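Local coordinates for Thiol:disulfide interchange protein, thioredoxin family protein (Chlorobaculum tepidum, PDB 3OR5) that probably works as a thioredoxin-fold, TlpA-like oxidoreductase that exchanges thiols and disulfides, likely in the biogenesis of c-type cytochromes, at residues Q58-K61 with T62-R66; E101-R104 with A105-Y109. All coordinates share one frame; numbering follows the deposited sequence.

How the contacts relate
Contact 1 and contact 2 are both local, and they come in series along the chain. Their centres lie 26 Å apart on opposite sides of the chain's centre, with nearest atoms about 15 Å from each other. Residues 58-66 run from the later part of helix 47-63, the helix of the beta-alpha-beta unit that leads from strand 36-42 to strand 68-74, into a turn; residues 101-109 do likewise from helix 100-107, which follows strand 95-97. Both pack against the central mixed sheet of the thioredoxin fold: contact 1 touches strand 68-74, contact 2 strands 36-42 and 119-123. Without touching each other, they thus help join helices on different sides of the chain's centre to one sheet.

Contact 1 of 2, residues Q58-K61 with T62-R66; sequences QVQK and TWASR
Val59 turns CG1 anti to its backbone N (chi1 173°), while Trp63, one helical turn later, holds CG beside its own N (chi1 -61°); the methyl and the indole thereby meet, with Val59 CG1 3.8 Å from Trp63 CD1. This is an i to i+4 pair late in helix 47-63, the helix of a beta-alpha-beta unit in the thioredoxin fold. Val59 O comes closer still, at the edge of the indole near its plane, 3.3 Å from Trp63 CD1, and Thr62 CG2 lies 3.5 Å above one ring face. Val59 and Trp63 are buried, touching Phe142 or Val146 of helix 139-150 and strand 68-74, where a branched aliphatic and a broad ring suit the apolar interface. The indole's one polar atom, NE1, hydrogen-bonds to Asp143 OD1.

Along the main chain the i to i+4 bonds continue. Thr62 N donates to Gln58 O over 3.2 Å, and Trp63 N reaches Val59 O at 3.1 Å with a rather bent N-H...O angle of 139°. Trp63 N also bonds weakly to Gln60 O, so this amide is shared between i-4 and i-3 carbonyls.

On the exposed flank, one water accepts from Gln58 NE2 at 2.6 Å, lies 2.8 Å from Thr62 OG1, and donates weakly to Gln58 O. Gln60 instead sends its amide inward: OE1 accepts from Phe70 N and NE2 is hydrogen-bonded to Thr69 OG1. Arg66 N bonds Trp63 O, closing a type I turn, and Trp63 CZ3 sits 3.4 Å above the Arg66 guanidinium plane.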
ATOM      1  N   GLN A  58       7.450   7.940  -7.332  1.00 12.85           N
ATOM      2  CA  GLN A  58       7.600   9.387  -7.347  1.00 12.87           C
ATOM      3  C   GLN A  58       6.789  10.097  -6.254  1.00 12.92           C
ATOM      4  O   GLN A  58       7.252  11.088  -5.628  1.00 13.86           O
ATOM      5  CB  GLN A  58       7.220   9.982  -8.709  1.00 14.00           C
ATOM      6  CG  GLN A  58       7.819  11.383  -8.864  1.00 22.08           C
ATOM      7  CD  GLN A  58       9.351  11.406  -8.869  1.00 28.77           C
ATOM      8  OE1 GLN A  58       9.989  10.705  -9.661  1.00 31.39           O
ATOM      9  NE2 GLN A  58       9.953  12.175  -7.942  1.00 33.15           N
ATOM     10  N   VAL A  59       5.542   9.659  -6.064  1.00 10.72           N
ATOM     11  CA  VAL A  59       4.723  10.238  -5.002  1.00 10.21           C
ATOM     12  C   VAL A  59       5.364  10.000  -3.593  1.00 11.27           C
ATOM     13  O   VAL A  59       5.344  10.886  -2.686  1.00 12.05           O
ATOM     14  CB  VAL A  59       3.263   9.663  -5.070  1.00 10.20           C
ATOM     15  CG1 VAL A  59       2.428  10.121  -3.856  1.00 11.60           C
ATOM     16  CG2 VAL A  59       2.621  10.163  -6.405  1.00 12.78           C
ATOM     17  N   GLN A  60       5.914   8.823  -3.380  1.00 11.34           N
ATOM     18  CA  GLN A  60       6.634   8.532  -2.122  1.00 10.99           C
ATOM     19  C   GLN A  60       7.736   9.600  -1.918  1.00 12.40           C
ATOM     20  O   GLN A  60       7.931  10.038  -0.776  1.00 12.21           O
ATOM     21  CB  GLN A  60       7.235   7.113  -2.176  1.00 11.74           C
ATOM     22  CG  GLN A  60       7.984   6.779  -0.909  1.00 12.18           C
ATOM     23  CD  GLN A  60       7.073   6.384   0.215  1.00 13.80           C
ATOM     24  OE1 GLN A  60       5.890   6.097   0.045  1.00 12.40           O
ATOM     25  NE2 GLN A  60       7.656   6.275   1.384  1.00 12.32           N
ATOM     26  N   LYS A  61       8.461   9.910  -2.988  1.00 11.77           N
ATOM     27  CA  LYS A  61       9.596  10.879  -2.812  1.00 10.95           C
ATOM     28  C   LYS A  61       9.071  12.246  -2.410  1.00 12.88           C
ATOM     29  O   LYS A  61       9.691  12.886  -1.533  1.00 15.37           O
ATOM     30  CB  LYS A  61      10.330  10.982  -4.127  1.00 10.87           C
ATOM     31  CG  LYS A  61      11.125   9.669  -4.471  1.00 11.99           C
ATOM     32  CD  LYS A  61      11.869   9.769  -5.792  1.00 16.45           C
ATOM     33  CE  LYS A  61      12.624   8.478  -5.836  1.00 18.15           C
ATOM     34  NZ  LYS A  61      13.218   8.218  -7.203  1.00 23.67           N
ATOM     35  N   THR A  62       7.946  12.673  -2.949  1.00 11.71           N
ATOM     36  CA  THR A  62       7.355  13.959  -2.573  1.00 11.82           C
ATOM     37  C   THR A  62       6.960  14.021  -1.100  1.00 13.37           C
ATOM     38  O   THR A  62       7.122  15.078  -0.439  1.00 13.48           O
ATOM     39  CB  THR A  62       6.154  14.244  -3.465  1.00 12.15           C
ATOM     40  OG1 THR A  62       6.584  14.292  -4.835  1.00 16.20           O
ATOM     41  CG2 THR A  62       5.434  15.560  -3.035  1.00 13.59           C
ATOM     42  N   TRP A  63       6.422  12.920  -0.558  1.00 11.69           N
ATOM     43  CA  TRP A  63       5.756  12.944   0.729  1.00 11.07           C
ATOM     44  C   TRP A  63       6.419  12.153   1.862  1.00 10.40           C
ATOM     45  O   TRP A  63       5.862  12.085   2.959  1.00 11.72           O
ATOM     46  CB  TRP A  63       4.261  12.471   0.557  1.00 11.78           C
ATOM     47  CG  TRP A  63       3.440  13.334  -0.349  1.00 12.51           C
ATOM     48  CD1 TRP A  63       3.166  13.124  -1.660  1.00 12.62           C
ATOM     49  CD2 TRP A  63       2.784  14.555   0.005  1.00 13.29           C
ATOM     50  NE1 TRP A  63       2.322  14.133  -2.176  1.00 14.70           N
ATOM     51  CE2 TRP A  63       2.116  15.026  -1.158  1.00 15.75           C
ATOM     52  CE3 TRP A  63       2.663  15.279   1.213  1.00 13.62           C
ATOM     53  CZ2 TRP A  63       1.356  16.207  -1.169  1.00 20.47           C
ATOM     54  CZ3 TRP A  63       1.853  16.457   1.214  1.00 16.52           C
ATOM     55  CH2 TRP A  63       1.254  16.910   0.000  1.00 16.89           C
ATOM     56  N   ALA A  64       7.580  11.541   1.644  1.00 10.96           N
ATOM     57  CA  ALA A  64       8.160  10.608   2.599  1.00 12.13           C
ATOM     58  C   ALA A  64       8.393  11.194   4.002  1.00 12.17           C
ATOM     59  O   ALA A  64       8.358  10.454   4.966  1.00 12.33           O
ATOM     60  CB  ALA A  64       9.497  10.094   2.045  1.00 12.71           C
ATOM     61  N   SER A  65       8.712  12.493   4.008  1.00 13.09           N
ATOM     62  CA  SER A  65       8.966  13.157   5.286  1.00 10.45           C
ATOM     63  C   SER A  65       7.831  14.083   5.637  1.00 12.40           C
ATOM     64  O   SER A  65       7.996  15.021   6.479  1.00 14.51           O
ATOM     65  CB  SER A  65      10.309  13.943   5.258  1.00 10.95           C
ATOM     66  OG  SER A  65      11.344  13.009   4.949  1.00 12.52           O
ATOM     67  N   ARG A  66       6.633  13.855   5.074  1.00 11.28           N
ATOM     68  CA  ARG A  66       5.481  14.701   5.325  1.00 11.76           C
ATOM     69  C   ARG A  66       4.305  13.863   5.815  1.00 12.05           C
ATOM     70  O   ARG A  66       3.106  14.284   5.674  1.00 14.69           O
ATOM     71  CB  ARG A  66       5.125  15.468   4.031  1.00 10.65           C
ATOM     72  CG  ARG A  66       6.265  16.503   3.702  1.00 12.58           C
ATOM     73  CD  ARG A  66       5.974  17.260   2.436  1.00 13.93           C
ATOM     74  NE  ARG A  66       4.822  18.148   2.624  1.00 14.96           N
ATOM     75  CZ  ARG A  66       4.336  18.851   1.606  1.00 13.86           C
ATOM     76  NH1 ARG A  66       4.939  18.867   0.405  1.00 16.06           N
ATOM     77  NH2 ARG A  66       3.286  19.676   1.828  1.00 17.03           N
TER
HETATM   78  O   HOH W   1       8.891  13.896  -6.280  1.00 37.71           O

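Contact 2 of 2, residues E101-R104 with A105-Y109; sequences ELIR and AFNGY
Ile103 and Asn107 meet one turn apart in helix 100-107, the methyl CG2 of Ile103 resting 3.6 Å from Asn107 OD1. The carbonyl of Ile103 serves two donors. Asn107 N comes nearly head-on to the carbonyl oxygen, at 3.0 Å, while Phe106 N, at 3.2 Å, comes from well above the carbonyl plane. One acceptor thus takes both an i+4 and an i+3 amide, a mixture common where an alpha-helix gives way to a turn. Two residues earlier, Ala105 N is satisfied by Glu101 O at 2.9 Å, and the small methyl of Ala105 fits against the Glu101 and Leu102 carbonyls.

Arg104 O is served by solvent: a water donates to it at 2.9 Å and accepts from Gly108 N, so a single molecule bridges the position where the next helical bond would lie. The chain then turns, with Tyr109 N bonded to Phe106 O. Asparagine suits its place because its amide reaches past the helix, OD1 accepting from Ile114 N.

Phe106 has its CD2 edge toward Leu102 O, 3.6 Å away and in the ring plane. Its ring meets Phe121 of strand 119-123 and packs edge-to-face with Phe17, and it also touches Val39. Ile103 lies on Phe41, so the apolar side of this short helix rests on the neighbouring strands 36-42 and 119-123 of the central sheet.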
ATOM      1  N   GLU A 101      -2.106 -14.192   6.525  1.00 19.46           N
ATOM      2  CA  GLU A 101      -2.482 -13.253   7.546  1.00 20.15           C
ATOM      3  C   GLU A 101      -2.575 -11.792   7.028  1.00 18.82           C
ATOM      4  O   GLU A 101      -3.456 -11.027   7.410  1.00 19.58           O
ATOM      5  CB  GLU A 101      -1.438 -13.295   8.661  1.00 22.29           C
ATOM      6  CG  GLU A 101      -1.623 -12.310   9.761  1.00 29.53           C
ATOM      7  CD  GLU A 101      -0.544 -12.529  10.848  1.00 41.71           C
ATOM      8  OE1 GLU A 101       0.683 -12.443  10.517  1.00 42.62           O
ATOM      9  OE2 GLU A 101      -0.905 -12.800  12.019  1.00 45.16           O
ATOM     10  N   LEU A 102      -1.640 -11.431   6.150  1.00 17.74           N
ATOM     11  CA  LEU A 102      -1.625 -10.054   5.632  1.00 17.89           C
ATOM     12  C   LEU A 102      -2.831  -9.906   4.743  1.00 16.18           C
ATOM     13  O   LEU A 102      -3.454  -8.837   4.767  1.00 18.77           O
ATOM     14  CB  LEU A 102      -0.339  -9.775   4.850  1.00 15.20           C
ATOM     15  CG  LEU A 102       0.957  -9.601   5.670  1.00 16.48           C
ATOM     16  CD1 LEU A 102       2.223  -9.440   4.778  1.00 18.04           C
ATOM     17  CD2 LEU A 102       0.844  -8.357   6.644  1.00 22.22           C
ATOM     18  N   ILE A 103      -3.176 -10.929   3.968  1.00 16.04           N
ATOM     19  CA  ILE A 103      -4.331 -10.838   3.060  1.00 16.20           C
ATOM     20  C   ILE A 103      -5.605 -10.761   3.892  1.00 18.63           C
ATOM     21  O   ILE A 103      -6.406  -9.890   3.678  1.00 19.44           O
ATOM     22  CB  ILE A 103      -4.389 -11.961   2.008  1.00 17.11           C
ATOM     23  CG1 ILE A 103      -3.231 -11.727   1.038  1.00 17.90           C
ATOM     24  CG2 ILE A 103      -5.794 -11.976   1.333  1.00 18.66           C
ATOM     25  CD1 ILE A 103      -2.990 -12.935   0.128  1.00 19.65           C
ATOM     26  N   ARG A 104      -5.677 -11.575   4.938  1.00 21.12           N
ATOM     27  CA  ARG A 104      -6.931 -11.585   5.748  1.00 23.71           C
ATOM     28  C   ARG A 104      -7.060 -10.267   6.525  1.00 22.77           C
ATOM     29  O   ARG A 104      -8.196  -9.867   6.831  1.00 24.67           O
ATOM     30  CB  ARG A 104      -6.908 -12.754   6.738  1.00 23.28           C
ATOM     31  CG  ARG A 104      -7.111 -14.121   6.152  1.00 30.00           C
ATOM     32  CD  ARG A 104      -7.444 -15.093   7.329  1.00 34.84           C
ATOM     33  NE  ARG A 104      -6.234 -15.445   8.066  1.00 39.01           N
ATOM     34  CZ  ARG A 104      -5.454 -16.463   7.712  1.00 37.58           C
ATOM     35  NH1 ARG A 104      -5.769 -17.182   6.637  1.00 38.26           N
ATOM     36  NH2 ARG A 104      -4.344 -16.722   8.401  1.00 38.67           N
ATOM     37  N   ALA A 105      -5.961  -9.582   6.847  1.00 21.74           N
ATOM     38  CA  ALA A 105      -6.014  -8.278   7.515  1.00 21.61           C
ATOM     39  C   ALA A 105      -6.839  -7.203   6.757  1.00 22.04           C
ATOM     40  O   ALA A 105      -7.475  -6.361   7.397  1.00 22.91           O
ATOM     41  CB  ALA A 105      -4.643  -7.727   7.856  1.00 22.43           C
ATOM     42  N   PHE A 106      -6.787  -7.257   5.423  1.00 19.00           N
ATOM     43  CA  PHE A 106      -7.461  -6.320   4.526  1.00 17.30           C
ATOM     44  C   PHE A 106      -8.672  -6.841   3.748  1.00 15.90           C
ATOM     45  O   PHE A 106      -9.454  -6.060   3.230  1.00 17.11           O
ATOM     46  CB  PHE A 106      -6.434  -5.709   3.567  1.00 18.57           C
ATOM     47  CG  PHE A 106      -5.516  -4.824   4.266  1.00 15.20           C
ATOM     48  CD1 PHE A 106      -5.837  -3.520   4.498  1.00 16.72           C
ATOM     49  CD2 PHE A 106      -4.319  -5.373   4.817  1.00 17.86           C
ATOM     50  CE1 PHE A 106      -4.963  -2.678   5.213  1.00 21.08           C
ATOM     51  CE2 PHE A 106      -3.479  -4.541   5.516  1.00 16.22           C
ATOM     52  CZ  PHE A 106      -3.759  -3.234   5.684  1.00 16.16           C
ATOM     53  N   ASN A 107      -8.814  -8.167   3.655  1.00 16.83           N
ATOM     54  CA  ASN A 107      -9.889  -8.786   2.900  1.00 18.26           C
ATOM     55  C   ASN A 107     -11.262  -8.287   3.308  1.00 15.66           C
ATOM     56  O   ASN A 107     -12.157  -8.223   2.417  1.00 16.89           O
ATOM     57  CB  ASN A 107      -9.913 -10.306   3.268  1.00 20.93           C
ATOM     58  CG  ASN A 107      -9.427 -11.136   2.206  1.00 25.96           C
ATOM     59  OD1 ASN A 107      -9.204 -10.705   1.062  1.00 26.76           O
ATOM     60  ND2 ASN A 107      -9.220 -12.405   2.572  1.00 30.58           N
ATOM     61  N   GLY A 108     -11.433  -8.026   4.595  1.00 16.28           N
ATOM     62  CA  GLY A 108     -12.742  -7.638   5.128  1.00 17.31           C
ATOM     63  C   GLY A 108     -13.278  -6.316   4.628  1.00 17.82           C
ATOM     64  O   GLY A 108     -14.483  -6.008   4.795  1.00 17.01           O
ATOM     65  N   TYR A 109     -12.393  -5.476   4.066  1.00 15.16           N
ATOM     66  CA  TYR A 109     -12.835  -4.129   3.605  1.00 15.35           C
ATOM     67  C   TYR A 109     -13.417  -4.109   2.211  1.00 15.59           C
ATOM     68  O   TYR A 109     -13.895  -3.062   1.744  1.00 15.27           O
ATOM     69  CB  TYR A 109     -11.662  -3.116   3.690  1.00 14.87           C
ATOM     70  CG  TYR A 109     -11.060  -3.019   5.068  1.00 16.50           C
ATOM     71  CD1 TYR A 109     -11.740  -2.458   6.168  1.00 22.08           C
ATOM     72  CD2 TYR A 109      -9.776  -3.446   5.264  1.00 20.08           C
ATOM     73  CE1 TYR A 109     -11.113  -2.414   7.451  1.00 24.74           C
ATOM     74  CE2 TYR A 109      -9.183  -3.414   6.522  1.00 24.44           C
ATOM     75  CZ  TYR A 109      -9.852  -2.907   7.584  1.00 23.89           C
ATOM     76  OH  TYR A 109      -9.214  -2.906   8.810  1.00 27.68           O
TER
HETATM   77  O   HOH W   2     -10.250  -7.823   7.192  1.00 30.40           O